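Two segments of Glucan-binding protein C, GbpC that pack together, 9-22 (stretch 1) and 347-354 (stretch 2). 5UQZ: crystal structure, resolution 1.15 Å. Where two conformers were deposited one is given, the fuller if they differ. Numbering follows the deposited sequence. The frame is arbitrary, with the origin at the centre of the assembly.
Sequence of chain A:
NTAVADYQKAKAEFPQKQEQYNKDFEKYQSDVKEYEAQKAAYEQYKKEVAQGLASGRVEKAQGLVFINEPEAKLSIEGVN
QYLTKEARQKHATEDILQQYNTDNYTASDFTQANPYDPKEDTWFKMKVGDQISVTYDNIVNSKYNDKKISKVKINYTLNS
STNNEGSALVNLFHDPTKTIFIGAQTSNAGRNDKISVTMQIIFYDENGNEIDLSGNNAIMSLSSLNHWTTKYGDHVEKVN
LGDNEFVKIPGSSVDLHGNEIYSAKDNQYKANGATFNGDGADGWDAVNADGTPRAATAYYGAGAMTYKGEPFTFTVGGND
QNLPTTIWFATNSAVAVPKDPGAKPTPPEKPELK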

ATOM      1  N   LYS A   9      23.517 -45.389   5.538  1.00 23.63           N
ATOM      2  CA  LYS A   9      23.001 -44.116   5.044  1.00 25.39           C
ATOM      3  C   LYS A   9      21.784 -43.676   5.844  1.00 22.88           C
ATOM      4  O   LYS A   9      21.666 -42.502   6.234  1.00 24.86           O
ATOM      5  CB  LYS A   9      22.653 -44.237   3.562  1.00 28.48           C
ATOM      6  CG  LYS A   9      22.084 -42.963   2.924  1.00 31.73           C
ATOM      7  CD  LYS A   9      21.935 -43.170   1.400  1.00 33.88           C
ATOM      8  CE  LYS A   9      21.834 -41.859   0.644  1.00 39.14           C
ATOM      9  NZ  LYS A   9      20.575 -41.129   0.973  1.00 41.69           N
ATOM     10  N   ALA A  10      20.836 -44.590   6.073  1.00 21.64           N
ATOM     11  CA  ALA A  10      19.647 -44.178   6.805  1.00 22.37           C
ATOM     12  C   ALA A  10      20.018 -43.723   8.208  1.00 21.98           C
ATOM     13  O   ALA A  10      19.506 -42.706   8.688  1.00 21.06           O
ATOM     14  CB  ALA A  10      18.612 -45.292   6.854  1.00 22.92           C
ATOM     15  N   LYS A  11      20.944 -44.428   8.856  1.00 18.25           N
ATOM     16  CA  LYS A  11      21.348 -44.051  10.200  1.00 18.52           C
ATOM     17  C   LYS A  11      22.048 -42.695  10.211  1.00 18.65           C
ATOM     18  O   LYS A  11      21.764 -41.838  11.060  1.00 18.08           O
ATOM     19  CB  LYS A  11      22.263 -45.142  10.749  1.00 18.88           C
ATOM     20  CG  LYS A  11      22.857 -44.825  12.101  1.00 19.67           C
ATOM     21  CD  LYS A  11      23.674 -46.033  12.561  1.00 22.54           C
ATOM     22  CE  LYS A  11      24.506 -45.730  13.768  1.00 24.81           C
ATOM     23  NZ  LYS A  11      25.149 -46.976  14.227  1.00 27.56           N
ATOM     24  N   ALA A  12      22.971 -42.484   9.271  1.00 20.94           N
ATOM     25  CA  ALA A  12      23.728 -41.239   9.244  1.00 21.47           C
ATOM     26  C   ALA A  12      22.841 -40.029   8.989  1.00 19.31           C
ATOM     27  O   ALA A  12      23.118 -38.951   9.508  1.00 21.66           O
ATOM     28  CB  ALA A  12      24.817 -41.321   8.174  1.00 21.40           C
ATOM     29  N   GLU A  13      21.797 -40.186   8.181  1.00 20.47           N
ATOM     30  CA  GLU A  13      20.950 -39.077   7.753  1.00 21.36           C
ATOM     31  C   GLU A  13      19.818 -38.802   8.722  1.00 19.58           C
ATOM     32  O   GLU A  13      19.175 -37.762   8.605  1.00 20.96           O
ATOM     33  CB  GLU A  13      20.376 -39.397   6.365  1.00 25.44           C
ATOM     34  CG  GLU A  13      21.450 -39.394   5.258  1.00 30.11           C
ATOM     35  CD  GLU A  13      20.902 -39.554   3.846  1.00 34.41           C
ATOM     36  OE1 GLU A  13      19.698 -39.849   3.683  1.00 36.04           O
ATOM     37  OE2 GLU A  13      21.696 -39.383   2.883  1.00 36.78           O
ATOM     38  N   PHE A  14      19.569 -39.702   9.671  1.00 19.77           N
ATOM     39  CA  PHE A  14      18.401 -39.556  10.530  1.00 19.28           C
ATOM     40  C   PHE A  14      18.402 -38.274  11.347  1.00 18.21           C
ATOM     41  O   PHE A  14      17.345 -37.634  11.402  1.00 18.57           O
ATOM     42  CB  PHE A  14      18.204 -40.818  11.380  1.00 19.03           C
ATOM     43  CG  PHE A  14      16.786 -40.998  11.906  1.00 16.45           C
ATOM     44  CD1 PHE A  14      15.687 -40.967  11.054  1.00 19.15           C
ATOM     45  CD2 PHE A  14      16.565 -41.230  13.259  1.00 18.23           C
ATOM     46  CE1 PHE A  14      14.390 -41.155  11.533  1.00 18.40           C
ATOM     47  CE2 PHE A  14      15.273 -41.418  13.760  1.00 19.13           C
ATOM     48  CZ  PHE A  14      14.167 -41.363  12.874  1.00 19.24           C
ATOM     49  N   PRO A  15      19.504 -37.844  11.969  1.00 17.93           N
ATOM     50  CA  PRO A  15      19.451 -36.589  12.728  1.00 20.11           C
ATOM     51  C   PRO A  15      19.040 -35.420  11.871  1.00 20.10           C
ATOM     52  O   PRO A  15      18.184 -34.627  12.292  1.00 20.61           O
ATOM     53  CB  PRO A  15      20.867 -36.449  13.286  1.00 21.82           C
ATOM     54  CG  PRO A  15      21.356 -37.888  13.400  1.00 21.69           C
ATOM     55  CD  PRO A  15      20.760 -38.595  12.223  1.00 19.42           C
ATOM     56  N   GLN A  16      19.581 -35.311  10.652  1.00 20.47           N
ATOM     57  CA  GLN A  16      19.171 -34.218   9.766  0.57 23.43           C
ATOM     58  C   GLN A  16      17.698 -34.332   9.370  1.00 21.24           C
ATOM     59  O   GLN A  16      16.987 -33.310   9.292  1.00 22.88           O
ATOM     60  CB  GLN A  16      20.069 -34.155   8.525  0.57 25.20           C
ATOM     61  CG  GLN A  16      19.844 -32.915   7.666  0.57 27.36           C
ATOM     62  CD  GLN A  16      18.896 -33.152   6.491  0.57 30.75           C
ATOM     63  OE1 GLN A  16      18.865 -34.234   5.903  0.57 35.04           O
ATOM     64  NE2 GLN A  16      18.139 -32.119   6.127  0.57 31.46           N
ATOM     65  N   LYS A  17      17.217 -35.551   9.079  1.00 20.68           N
ATOM     66  CA  LYS A  17      15.804 -35.726   8.749  1.00 22.14           C
ATOM     67  C   LYS A  17      14.906 -35.288   9.902  1.00 19.06           C
ATOM     68  O   LYS A  17      13.862 -34.662   9.678  1.00 21.24           O
ATOM     69  CB  LYS A  17      15.477 -37.166   8.332  1.00 23.63           C
ATOM     70  CG  LYS A  17      16.031 -37.515   6.979  1.00 28.64           C
ATOM     71  CD  LYS A  17      14.880 -37.860   5.995  1.00 36.62           C
ATOM     72  CE  LYS A  17      15.392 -38.506   4.703  1.00 41.73           C
ATOM     73  NZ  LYS A  17      16.767 -37.973   4.463  1.00 45.53           N
ATOM     74  N   GLN A  18      15.313 -35.569  11.146  1.00 18.14           N
ATOM     75  CA  GLN A  18      14.519 -35.148  12.292  1.00 17.92           C
ATOM     76  C   GLN A  18      14.562 -33.637  12.444  1.00 19.43           C
ATOM     77  O   GLN A  18      13.537 -33.008  12.739  1.00 21.44           O
ATOM     78  CB  GLN A  18      14.973 -35.875  13.567  1.00 19.29           C
ATOM     79  CG  GLN A  18      14.707 -37.396  13.495  1.00 22.05           C
ATOM     80  CD  GLN A  18      14.374 -38.023  14.848  1.00 26.94           C
ATOM     81  OE1 GLN A  18      13.211 -38.095  15.260  1.00 33.44           O
ATOM     82  NE2 GLN A  18      15.395 -38.459  15.548  1.00 22.86           N
ATOM     83  N   GLU A  19      15.722 -33.019  12.212  1.00 19.25           N
ATOM     84  CA  GLU A  19      15.770 -31.566  12.301  1.00 20.87           C
ATOM     85  C   GLU A  19      14.913 -30.917  11.225  1.00 22.49           C
ATOM     86  O   GLU A  19      14.193 -29.949  11.489  1.00 23.03           O
ATOM     87  CB  GLU A  19      17.207 -31.087  12.233  1.00 26.67           C
ATOM     88  CG  GLU A  19      17.956 -31.480  13.481  1.00 37.05           C
ATOM     89  CD  GLU A  19      18.974 -30.432  13.914  1.00 48.92           C
ATOM     90  OE1 GLU A  19      18.823 -29.262  13.488  1.00 52.63           O
ATOM     91  OE2 GLU A  19      19.923 -30.785  14.657  1.00 54.48           O
ATOM     92  N   GLN A  20      14.955 -31.457  10.011  1.00 23.01           N
ATOM     93  CA  GLN A  20      14.090 -30.915   8.970  1.00 22.69           C
ATOM     94  C   GLN A  20      12.620 -31.108   9.320  1.00 22.71           C
ATOM     95  O   GLN A  20      11.788 -30.211   9.078  1.00 22.47           O
ATOM     96  CB  GLN A  20      14.409 -31.606   7.650  1.00 23.51           C
ATOM     97  CG  GLN A  20      13.610 -31.032   6.464  1.00 28.76           C
ATOM     98  CD  GLN A  20      13.981 -29.589   6.167  1.00 33.77           C
ATOM     99  OE1 GLN A  20      15.165 -29.244   6.047  1.00 36.12           O
ATOM    100  NE2 GLN A  20      12.969 -28.727   6.052  1.00 33.93           N
ATOM    101  N   TYR A  21      12.270 -32.266   9.888  1.00 21.02           N
ATOM    102  CA  TYR A  21      10.893 -32.494  10.321  1.00 21.44           C
ATOM    103  C   TYR A  21      10.450 -31.452  11.354  1.00 20.84           C
ATOM    104  O   TYR A  21       9.338 -30.923  11.283  1.00 20.81           O
ATOM    105  CB  TYR A  21      10.733 -33.902  10.899  1.00 21.94           C
ATOM    106  CG  TYR A  21       9.366 -34.101  11.511  1.00 20.78           C
ATOM    107  CD1 TYR A  21       8.268 -34.423  10.722  1.00 22.40           C
ATOM    108  CD2 TYR A  21       9.148 -33.914  12.880  1.00 20.17           C
ATOM    109  CE1 TYR A  21       7.009 -34.563  11.279  1.00 22.96           C
ATOM    110  CE2 TYR A  21       7.896 -34.059  13.446  1.00 24.11           C
ATOM    111  CZ  TYR A  21       6.825 -34.404  12.648  1.00 24.15           C
ATOM    112  OH  TYR A  21       5.553 -34.548  13.179  1.00 27.52           O
ATOM    113  N   ASN A  22      11.299 -31.157  12.332  1.00 19.16           N
ATOM    114  CA  ASN A  22      10.908 -30.167  13.320  1.00 19.89           C
ATOM    115  C   ASN A  22      10.619 -28.828  12.665  1.00 18.68           C
ATOM    116  O   ASN A  22       9.645 -28.151  13.023  1.00 21.09           O
ATOM    117  CB  ASN A  22      12.039 -29.993  14.319  1.00 20.85           C
ATOM    118  CG  ASN A  22      12.232 -31.192  15.185  1.00 23.56           C
ATOM    119  OD1 ASN A  22      11.327 -32.019  15.341  1.00 27.33           O
ATOM    120  ND2 ASN A  22      13.418 -31.302  15.762  1.00 24.93           N
ATOM    121  N   PRO A 347       0.079 -32.001   7.651  1.00 30.45           N
ATOM    122  CA  PRO A 347       1.294 -32.078   8.447  1.00 29.42           C
ATOM    123  C   PRO A 347       2.347 -32.898   7.729  1.00 26.51           C
ATOM    124  O   PRO A 347       2.017 -33.786   6.924  1.00 29.26           O
ATOM    125  CB  PRO A 347       0.831 -32.786   9.733  1.00 31.37           C
ATOM    126  CG  PRO A 347      -0.369 -33.523   9.348  1.00 31.63           C
ATOM    127  CD  PRO A 347      -1.051 -32.684   8.305  1.00 31.43           C
ATOM    128  N   PRO A 348       3.626 -32.604   7.945  1.00 26.73           N
ATOM    129  CA  PRO A 348       4.673 -33.424   7.335  1.00 25.43           C
ATOM    130  C   PRO A 348       4.689 -34.830   7.904  1.00 26.92           C
ATOM    131  O   PRO A 348       4.309 -35.070   9.050  1.00 27.31           O
ATOM    132  CB  PRO A 348       5.963 -32.697   7.716  1.00 26.31           C
ATOM    133  CG  PRO A 348       5.619 -31.981   9.007  1.00 25.34           C
ATOM    134  CD  PRO A 348       4.190 -31.522   8.779  1.00 24.87           C
ATOM    135  N   GLU A 349       5.084 -35.765   7.053  1.00 28.97           N
ATOM    136  CA  GLU A 349       5.271 -37.143   7.483  0.53 27.76           C
ATOM    137  C   GLU A 349       6.491 -37.238   8.391  1.00 27.52           C
ATOM    138  O   GLU A 349       7.550 -36.693   8.082  1.00 28.06           O
ATOM    139  CB  GLU A 349       5.437 -38.042   6.259  0.53 30.64           C
ATOM    140  CG  GLU A 349       4.170 -38.131   5.417  0.53 31.33           C
ATOM    141  CD  GLU A 349       4.287 -39.097   4.250  0.53 36.10           C
ATOM    142  OE1 GLU A 349       5.366 -39.695   4.069  0.53 38.72           O
ATOM    143  OE2 GLU A 349       3.295 -39.249   3.503  0.53 38.23           O
ATOM    144  N   LYS A 350       6.331 -37.911   9.520  1.00 27.57           N
ATOM    145  CA  LYS A 350       7.447 -38.021  10.461  1.00 27.07           C
ATOM    146  C   LYS A 350       8.487 -38.998   9.896  1.00 26.01           C
ATOM    147  O   LYS A 350       8.125 -40.100   9.482  1.00 26.63           O
ATOM    148  CB  LYS A 350       6.907 -38.437  11.866  1.00 31.38           C
ATOM    149  CG  LYS A 350       7.757 -37.960  13.094  1.00 37.81           C
ATOM    150  CD  LYS A 350       9.234 -38.340  12.839  1.00 42.95           C
ATOM    151  CE  LYS A 350      10.291 -38.231  13.970  1.00 45.23           C
ATOM    152  NZ  LYS A 350      11.603 -38.858  13.553  1.00 47.91           N
ATOM    153  N   PRO A 351       9.766 -38.618   9.803  1.00 26.52           N
ATOM    154  CA  PRO A 351      10.781 -39.595   9.403  1.00 26.35           C
ATOM    155  C   PRO A 351      10.887 -40.726  10.407  1.00 25.60           C
ATOM    156  O   PRO A 351      10.796 -40.527  11.621  1.00 25.64           O
ATOM    157  CB  PRO A 351      12.077 -38.772   9.366  1.00 26.70           C
ATOM    158  CG  PRO A 351      11.827 -37.593  10.177  1.00 28.66           C
ATOM    159  CD  PRO A 351      10.381 -37.286   9.987  1.00 26.65           C
ATOM    160  N   GLU A 352      11.067 -41.924   9.883  1.00 21.52           N
ATOM    161  CA  GLU A 352      11.233 -43.097  10.721  1.00 21.71           C
ATOM    162  C   GLU A 352      12.340 -43.965  10.151  1.00 23.06           C
ATOM    163  O   GLU A 352      12.657 -43.900   8.955  1.00 28.34           O
ATOM    164  CB  GLU A 352       9.914 -43.895  10.817  1.00 22.92           C
ATOM    165  CG  GLU A 352       8.721 -43.080  11.320  1.00 23.89           C
ATOM    166  CD  GLU A 352       8.789 -42.755  12.805  1.00 27.28           C
ATOM    167  OE1 GLU A 352       9.614 -43.339  13.542  1.00 29.06           O
ATOM    168  OE2 GLU A 352       8.001 -41.894  13.243  1.00 29.95           O
ATOM    169  N   LEU A 353      12.941 -44.775  11.037  1.00 22.38           N
ATOM    170  CA  LEU A 353      13.844 -45.837  10.640  1.00 22.37           C
ATOM    171  C   LEU A 353      13.154 -47.193  10.558  1.00 23.08           C
ATOM    172  O   LEU A 353      13.654 -48.091   9.867  1.00 26.47           O
ATOM    173  CB  LEU A 353      15.027 -45.891  11.605  1.00 20.85           C
ATOM    174  CG  LEU A 353      15.980 -44.702  11.552  1.00 19.79           C
ATOM    175  CD1 LEU A 353      17.025 -44.844  12.654  1.00 21.07           C
ATOM    176  CD2 LEU A 353      16.661 -44.509  10.176  1.00 22.92           C
ATOM    177  N   LYS A 354      12.014 -47.354  11.207  1.00 28.22           N
ATOM    178  CA  LYS A 354      11.238 -48.579  11.071  1.00 35.72           C
ATOM    179  C   LYS A 354      10.589 -48.707   9.695  1.00 43.48           C
ATOM    180  O   LYS A 354       9.550 -48.100   9.441  1.00 49.37           O
ATOM    181  CB  LYS A 354      10.162 -48.631  12.142  1.00 36.85           C
ATOM    182  CG  LYS A 354      10.679 -48.990  13.513  1.00 38.94           C
ATOM    183  CD  LYS A 354       9.521 -49.156  14.476  1.00 44.66           C
ATOM    184  CE  LYS A 354       9.984 -49.542  15.862  1.00 47.33           C
ATOM    185  NZ  LYS A 354       8.807 -49.852  16.716  1.00 49.59           N
TER
HETATM  186  O   HOH W   1       3.429 -34.330  11.441  1.00 38.16           O

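Residues 9-22 form part of a longer helix, against which the irregular, proline-rich segment 347-354 packs, burying 549 Å² in total between residues more than 300 positions apart in the chain. The contact follows the helix face that carries Ala10, Phe14, Lys17, Gln18 and Tyr21.

Ala10 directs its CB toward Leu353, whose CD2 lies 3.9 Å from Ala10 CB and 3.7 Å from Ala10 O. One turn on, Phe14 adopts the t rotamer and presents a ring face to the same leucine: Leu353 CG sits 3.6 Å from the centroid of the Phe14 ring and only 6° off its normal, a nearly ideal CH-pi arrangement. At the ring edge, Phe14 CE1 approaches Pro351 O at 3.6 Å, and Phe14 CE1 also lies 4.0 Å from Pro351 CB.

Lys17 contributes mainly its inner part, with Lys17 CB 3.9 Å from Pro351 CB and Lys17 O 3.6 Å from Pro351 CG; its end leads away, and Lys17 NZ forms a salt bridge with Glu13 OE1 (3.6 Å) within the helix. Gln18 supplies the direct hydrogen bond across the interface, accepting at OE1 from Lys350 NZ over a very short 2.5 Å. Lys350 NZ also donates to Pro351 O (2.7 Å), so the same ammonium group ties the helix to the segment's own backbone.

Tyr21, also t, has the largest area covered in this contact. Lys350 CG lies over a face of its ring, 3.9 Å from the centroid of Tyr21, so the aliphatic part of the lysine packs on the aromatic while its amino group serves Gln18. Pro351 CD meets Tyr21 CB at 3.5 Å, and Pro348 CG approaches Tyr21 CE1 at 3.7 Å. A water adds a polar link, 2.8 Å from Tyr21 OH and donating to Pro348 O at 2.7 Å.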